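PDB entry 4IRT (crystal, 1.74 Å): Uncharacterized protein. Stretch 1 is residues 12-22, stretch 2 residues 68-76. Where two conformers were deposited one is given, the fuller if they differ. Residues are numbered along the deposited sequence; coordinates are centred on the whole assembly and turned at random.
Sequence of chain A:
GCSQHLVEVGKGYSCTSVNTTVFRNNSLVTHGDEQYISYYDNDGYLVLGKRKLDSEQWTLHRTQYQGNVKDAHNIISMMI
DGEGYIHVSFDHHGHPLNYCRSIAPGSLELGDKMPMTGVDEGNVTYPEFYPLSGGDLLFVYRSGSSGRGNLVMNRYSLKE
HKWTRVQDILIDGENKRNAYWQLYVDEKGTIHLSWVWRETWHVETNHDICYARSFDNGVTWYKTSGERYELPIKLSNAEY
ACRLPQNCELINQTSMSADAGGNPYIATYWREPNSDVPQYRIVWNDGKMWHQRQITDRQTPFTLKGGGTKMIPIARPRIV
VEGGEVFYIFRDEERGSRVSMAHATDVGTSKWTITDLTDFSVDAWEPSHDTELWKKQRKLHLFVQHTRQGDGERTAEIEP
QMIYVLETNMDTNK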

# COMPACT_ATOMS: atom_id res chain seq x y z
N GLY A 12 -2.13 14.28 14.61
CA GLY A 12 -2.58 14.41 13.23
C GLY A 12 -4.07 14.31 13.13
O GLY A 12 -4.74 13.90 14.08
N TYR A 13 -4.60 14.72 11.99
CA TYR A 13 -6.03 14.62 11.74
C TYR A 13 -6.55 13.20 11.99
O TYR A 13 -5.94 12.26 11.50
CB TYR A 13 -6.30 14.94 10.28
CG TYR A 13 -7.75 15.14 9.94
CD1 TYR A 13 -8.44 16.25 10.40
CD2 TYR A 13 -8.41 14.24 9.11
CE1 TYR A 13 -9.78 16.45 10.07
CE2 TYR A 13 -9.75 14.44 8.77
CZ TYR A 13 -10.42 15.55 9.25
OH TYR A 13 -11.73 15.75 8.89
N SER A 14 -7.67 13.08 12.71
CA SER A 14 -8.27 11.78 13.03
C SER A 14 -9.76 11.63 12.68
O SER A 14 -10.37 10.59 12.96
CB SER A 14 -8.06 11.46 14.54
OG SER A 14 -6.69 11.20 14.81
N CYS A 15 -10.36 12.65 12.08
CA CYS A 15 -11.80 12.60 11.85
C CYS A 15 -12.19 11.68 10.70
O CYS A 15 -13.35 11.23 10.62
CB CYS A 15 -12.36 14.00 11.60
SG CYS A 15 -12.20 15.15 13.00
N THR A 16 -11.25 11.44 9.79
CA THR A 16 -11.33 10.40 8.79
C THR A 16 -10.05 9.56 8.86
O THR A 16 -9.13 9.90 9.57
CB THR A 16 -11.44 10.94 7.34
OG1 THR A 16 -10.16 11.49 6.95
CG2 THR A 16 -12.55 11.99 7.20
N SER A 17 -9.99 8.48 8.07
CA SER A 17 -8.83 7.58 8.01
C SER A 17 -7.79 7.97 6.96
O SER A 17 -6.95 7.16 6.62
CB SER A 17 -9.31 6.14 7.71
OG SER A 17 -10.11 6.11 6.55
N VAL A 18 -7.83 9.21 6.48
CA VAL A 18 -6.94 9.66 5.42
C VAL A 18 -5.45 9.42 5.70
O VAL A 18 -4.67 9.09 4.77
CB VAL A 18 -7.24 11.13 4.99
CG1 VAL A 18 -6.79 12.13 6.04
CG2 VAL A 18 -6.62 11.43 3.63
N ASN A 19 -5.05 9.52 6.96
CA ASN A 19 -3.64 9.30 7.30
C ASN A 19 -3.28 7.83 7.43
O ASN A 19 -2.10 7.51 7.49
CB ASN A 19 -3.29 9.98 8.62
CG ASN A 19 -3.07 11.47 8.49
OD1 ASN A 19 -2.71 12.00 7.44
ND2 ASN A 19 -3.25 12.16 9.60
N THR A 20 -4.29 6.95 7.47
CA THR A 20 -4.09 5.56 7.88
C THR A 20 -4.81 4.55 6.92
O THR A 20 -5.61 3.73 7.35
CB THR A 20 -4.60 5.35 9.32
OG1 THR A 20 -6.01 5.71 9.38
CG2 THR A 20 -3.82 6.21 10.31
N THR A 21 -4.57 4.65 5.62
CA THR A 21 -5.10 3.65 4.70
C THR A 21 -3.98 2.70 4.30
O THR A 21 -2.78 3.02 4.42
CB THR A 21 -5.73 4.24 3.42
OG1 THR A 21 -4.68 4.55 2.48
CG2 THR A 21 -6.60 5.47 3.74
N VAL A 22 -4.37 1.51 3.87
CA VAL A 22 -3.44 0.46 3.50
C VAL A 22 -2.64 0.85 2.25
O VAL A 22 -1.55 0.32 2.04
CB VAL A 22 -4.20 -0.88 3.29
CG1 VAL A 22 -4.97 -0.87 1.97
CG2 VAL A 22 -3.27 -2.07 3.34
N ASN A 68 -7.71 17.86 1.14
CA ASN A 68 -9.12 17.66 1.51
C ASN A 68 -9.26 16.45 2.42
O ASN A 68 -9.70 15.41 1.99
CB ASN A 68 -9.98 17.51 0.27
CG ASN A 68 -11.44 17.40 0.61
OD1 ASN A 68 -11.88 17.84 1.68
ND2 ASN A 68 -12.22 16.82 -0.30
N VAL A 69 -8.87 16.60 3.66
CA VAL A 69 -8.80 15.51 4.62
C VAL A 69 -10.16 14.89 4.98
O VAL A 69 -10.22 13.75 5.41
CB VAL A 69 -8.05 15.94 5.91
CG1 VAL A 69 -6.58 16.25 5.59
CG2 VAL A 69 -8.70 17.15 6.56
N LYS A 70 -11.26 15.61 4.75
CA LYS A 70 -12.61 15.02 4.87
C LYS A 70 -12.91 13.90 3.88
O LYS A 70 -13.85 13.14 4.10
CB LYS A 70 -13.68 16.12 4.75
CG LYS A 70 -13.70 17.01 5.96
CD LYS A 70 -14.79 18.05 5.85
CE LYS A 70 -14.60 19.18 6.85
NZ LYS A 70 -15.01 18.74 8.20
N ASP A 71 -12.11 13.76 2.82
CA ASP A 71 -12.18 12.63 1.89
C ASP A 71 -11.00 11.69 2.14
O ASP A 71 -9.84 11.99 1.77
CB ASP A 71 -12.19 13.13 0.44
CG ASP A 71 -12.55 12.06 -0.55
OD1 ASP A 71 -12.25 10.88 -0.31
OD2 ASP A 71 -13.09 12.41 -1.62
N ALA A 72 -11.28 10.55 2.75
CA ALA A 72 -10.23 9.57 3.07
C ALA A 72 -9.53 8.98 1.87
O ALA A 72 -8.54 8.27 2.04
CB ALA A 72 -10.81 8.44 3.94
N HIS A 73 -10.03 9.22 0.65
CA HIS A 73 -9.29 8.83 -0.54
C HIS A 73 -8.01 9.62 -0.76
O HIS A 73 -7.08 9.15 -1.43
CB HIS A 73 -10.13 8.97 -1.80
CG HIS A 73 -11.28 8.02 -1.86
ND1 HIS A 73 -12.49 8.29 -1.27
CD2 HIS A 73 -11.39 6.79 -2.41
CE1 HIS A 73 -13.30 7.26 -1.45
NE2 HIS A 73 -12.67 6.35 -2.17
N ASN A 74 -8.02 10.84 -0.23
CA ASN A 74 -7.09 11.89 -0.65
C ASN A 74 -5.70 11.83 0.05
O ASN A 74 -5.16 12.83 0.55
CB ASN A 74 -7.74 13.26 -0.44
CG ASN A 74 -8.85 13.54 -1.44
OD1 ASN A 74 -9.73 12.69 -1.69
ND2 ASN A 74 -8.84 14.74 -2.00
N ILE A 75 -5.15 10.62 0.06
CA ILE A 75 -3.94 10.30 0.82
C ILE A 75 -2.66 10.94 0.30
O ILE A 75 -2.60 11.43 -0.84
CB ILE A 75 -3.75 8.78 0.91
CG1 ILE A 75 -3.55 8.18 -0.50
CG2 ILE A 75 -4.95 8.16 1.60
CD1 ILE A 75 -2.12 7.85 -0.80
N ILE A 76 -1.64 10.88 1.13
CA ILE A 76 -0.28 11.28 0.81
C ILE A 76 0.56 9.99 0.64
O ILE A 76 0.60 9.12 1.54
CB ILE A 76 0.36 12.04 1.99
CG1 ILE A 76 -0.43 13.30 2.36
CG2 ILE A 76 1.83 12.39 1.68
CD1 ILE A 76 -0.32 13.63 3.84
O HOH W 1 -12.87 17.67 10.07
O HOH W 2 -2.54 10.67 4.01

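Neither stretch forms a regular helix or strand; two irregular segments of one chain meet, one bearing a single type I turn and the other two that share Asp71, burying 495 Å² in all. Their backbones come nearest at Val18 and Ala72, where the CA atoms lie 4.0 Å apart. The turns shape this surface: Ser17 to Thr20 on one side, Asn68 to Asp71 and Asp71 to Asn74 on the other.

Val18 is the principal bump, with 94 Å² covered. It fills a hollow lined by the two turns and the residue just after them, Ile75: Val18 CG1 lies 4.0 Å from Val69 CB, its CB 3.9 Å from Ala72 CA, and its CG2 3.7 Å from Asn74 O and 4.2 Å from Ile75 CG2. Where the backbones come closest, the Ala72 methyl CB lies 3.6 Å from Ser17 OG.

Val69 supplies the answering bump. Its CG2 stands 3.5 Å from the centroid of the Tyr13 ring, 10° off the normal, which identifies a CH-pi contact over one face.

One direct hydrogen bond crosses, from Thr16 OG1 to Val69 O at 2.7 Å; Thr16 OG1 also accepts from Val18 N at 3.3 Å, coupling the bond to the turn. Waters extend the polar contacts: water 1 joins Tyr13 OH (2.5 Å) to Lys70 NZ (3.0 Å), and water 2 joins Val18 O (2.8 Å) to Ile76 N (3.0 Å).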